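PDB 6TFO: copper-containing nitrite reductase from Hyphomicrobium denitrificans 1NES1, which reduces nitrite to nitric oxide, using copper centres to take up electrons and pass them to the substrate. Local coordinates for the interface of chains A and B. Sequence-based numbering; all coordinates share one arbitrary frame. Chains: chain A/B, Copper-containing nitrite reductase.

The interface of chains A and B. Residues chain A 368, 372, 392-393, 419; chain B 227, 260, 262, 399-400.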
loop_
_atom_site.group_PDB
_atom_site.type_symbol
_atom_site.label_atom_id
_atom_site.label_comp_id
_atom_site.label_asym_id
_atom_site.label_seq_id
_atom_site.Cartn_x
_atom_site.Cartn_y
_atom_site.Cartn_z
ATOM N N HIS A 368 -40.034 16.426 -6.691
ATOM C CA HIS A 368 -41.016 15.760 -7.578
ATOM C C HIS A 368 -41.865 14.819 -6.741
ATOM O O HIS A 368 -41.343 14.263 -5.748
ATOM C CB HIS A 368 -40.305 15.006 -8.697
ATOM C CG HIS A 368 -41.189 14.114 -9.505
ATOM N ND1 HIS A 368 -41.877 14.567 -10.609
ATOM C CD2 HIS A 368 -41.467 12.793 -9.402
ATOM C CE1 HIS A 368 -42.561 13.572 -11.141
ATOM N NE2 HIS A 368 -42.327 12.465 -10.422
ATOM N N GLU A 372 -48.097 12.470 -9.372
ATOM C CA GLU A 372 -48.757 13.803 -9.367
ATOM C C GLU A 372 -47.984 14.795 -10.245
ATOM O O GLU A 372 -46.820 14.531 -10.606
ATOM C CB GLU A 372 -48.915 14.349 -7.945
ATOM C CG GLU A 372 -50.268 14.047 -7.318
ATOM C CD GLU A 372 -51.481 14.686 -7.989
ATOM O OE1 GLU A 372 -52.622 14.199 -7.744
ATOM O OE2 GLU A 372 -51.290 15.665 -8.741
ATOM N N GLN A 392 -43.782 19.285 -13.598
ATOM C CA GLN A 392 -43.442 17.912 -13.107
ATOM C C GLN A 392 -42.452 17.969 -11.940
ATOM O O GLN A 392 -42.663 17.216 -10.967
ATOM C CB GLN A 392 -42.823 17.040 -14.196
ATOM C CG GLN A 392 -41.529 17.605 -14.771
ATOM C CD GLN A 392 -41.322 17.078 -16.165
ATOM O OE1 GLN A 392 -41.462 15.875 -16.411
ATOM N NE2 GLN A 392 -41.063 17.997 -17.086
ATOM N N THR A 393 -41.423 18.817 -12.034
ATOM C CA THR A 393 -40.226 18.784 -11.156
ATOM C C THR A 393 -39.621 20.193 -11.032
ATOM O O THR A 393 -39.419 20.860 -12.088
ATOM C CB THR A 393 -39.204 17.786 -11.718
ATOM O OG1 THR A 393 -39.771 16.475 -11.847
ATOM C CG2 THR A 393 -37.964 17.718 -10.867
ATOM N N HIS A 419 -35.244 14.053 -7.630
ATOM C CA HIS A 419 -35.235 13.229 -8.870
ATOM C C HIS A 419 -33.791 13.005 -9.333
ATOM O O HIS A 419 -33.623 12.452 -10.440
ATOM C CB HIS A 419 -36.137 13.844 -9.956
ATOM C CG HIS A 419 -36.824 12.814 -10.789
ATOM N ND1 HIS A 419 -36.163 12.055 -11.723
ATOM C CD2 HIS A 419 -38.103 12.395 -10.822
ATOM C CE1 HIS A 419 -37.007 11.232 -12.308
ATOM N NE2 HIS A 419 -38.205 11.424 -11.783
ATOM N N HIS B 227 -44.420 11.359 -16.048
ATOM C CA HIS B 227 -44.564 12.547 -15.172
ATOM C C HIS B 227 -45.868 13.272 -15.528
ATOM O O HIS B 227 -46.299 14.103 -14.704
ATOM C CB HIS B 227 -43.305 13.424 -15.257
ATOM C CG HIS B 227 -42.141 12.828 -14.534
ATOM N ND1 HIS B 227 -41.002 13.553 -14.258
ATOM C CD2 HIS B 227 -41.955 11.604 -13.994
ATOM C CE1 HIS B 227 -40.152 12.800 -13.595
ATOM N NE2 HIS B 227 -40.712 11.599 -13.428
ATOM N N VAL B 260 -40.915 14.142 -18.757
ATOM C CA VAL B 260 -40.030 12.951 -18.905
ATOM C C VAL B 260 -40.853 11.765 -18.405
ATOM O O VAL B 260 -41.646 11.944 -17.460
ATOM C CB VAL B 260 -38.626 13.067 -18.267
ATOM C CG1 VAL B 260 -38.306 14.439 -17.688
ATOM C CG2 VAL B 260 -38.334 11.956 -17.277
ATOM N N HIS B 262 -39.906 7.475 -17.599
ATOM C CA HIS B 262 -38.759 6.577 -17.288
ATOM C C HIS B 262 -39.274 5.251 -16.733
ATOM O O HIS B 262 -40.381 5.217 -16.207
ATOM C CB HIS B 262 -37.752 7.258 -16.337
ATOM C CG HIS B 262 -38.308 7.733 -15.029
ATOM N ND1 HIS B 262 -38.625 6.866 -13.993
ATOM C CD2 HIS B 262 -38.545 8.983 -14.572
ATOM C CE1 HIS B 262 -39.071 7.564 -12.973
ATOM N NE2 HIS B 262 -39.052 8.868 -13.313
ATOM N N GLY B 399 -35.349 14.261 -14.275
ATOM C CA GLY B 399 -36.817 14.122 -14.209
ATOM C C GLY B 399 -37.518 15.430 -14.568
ATOM O O GLY B 399 -38.716 15.579 -14.262
ATOM N N GLY B 400 -36.777 16.356 -15.169
ATOM C CA GLY B 400 -37.277 17.629 -15.696
ATOM C C GLY B 400 -37.082 17.714 -17.200
ATOM O O GLY B 400 -36.224 16.982 -17.768
#
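A:His419 and B:His227 meet tip to tip, with A:His419 NE2 and B:His227 NE2 3.0 Å apart. B:His262 brings its own NE2 to 3.1 Å from A:His419 NE2. These three imidazoles are the ligands of the type 2, catalytic copper of nitrite reductases, so the site is assembled from both subunits. The three NE2 atoms converge, as expected of nitrogens that share one copper ion; the ring planes of A:His419 and B:His227 stand 72° apart, edge to face. B:Gly399 CA caps one face of the A:His419 ring, 3.5 Å from its centroid.

A:His368 lies over B:His227 as a stack, its CE1 above the ring centre and the planes 28° apart. Its CG is anti to the backbone N, and ND1 donates to A:Gln392 O at 2.8 Å, from above the carbonyl plane, which should restrict rotation of the ring.

A:Gln392 can be followed outward. CB packs against B:His227 CB at 3.8 Å; CG, set between the backbone N and the carbonyl carbon (chi1 60°), passes near B:Gly399 O; CD continues past the same oxygen. At the tip, OE1 accepts from B:Val260 N at 3.0 Å, in the carbonyl plane on a lone pair, and more weakly from B:His227 ND1, while NE2 lies alongside B:Gly400. An alanine here would probably leave B:Val260 N without its cross-subunit acceptor and open a gap beside B:His227 and B:Gly399 where the outer side chain had packed. Next to it, A:Thr393 OG1 donates to B:Gly399 O at 2.8 Å.

Chain A supplies strand 365-370, the loop residue A:Gln392 that leads into strand 393-396, the start of that strand and the loop residue A:His419 just after strand 412-418; chain B supplies the loop residue B:His227, strand 257-262, the loop residue B:Gly399 and the first residue of strand 400-407, B:Gly400. The site thus lies between cupredoxin-type domains of neighbouring subunits of the homotrimer.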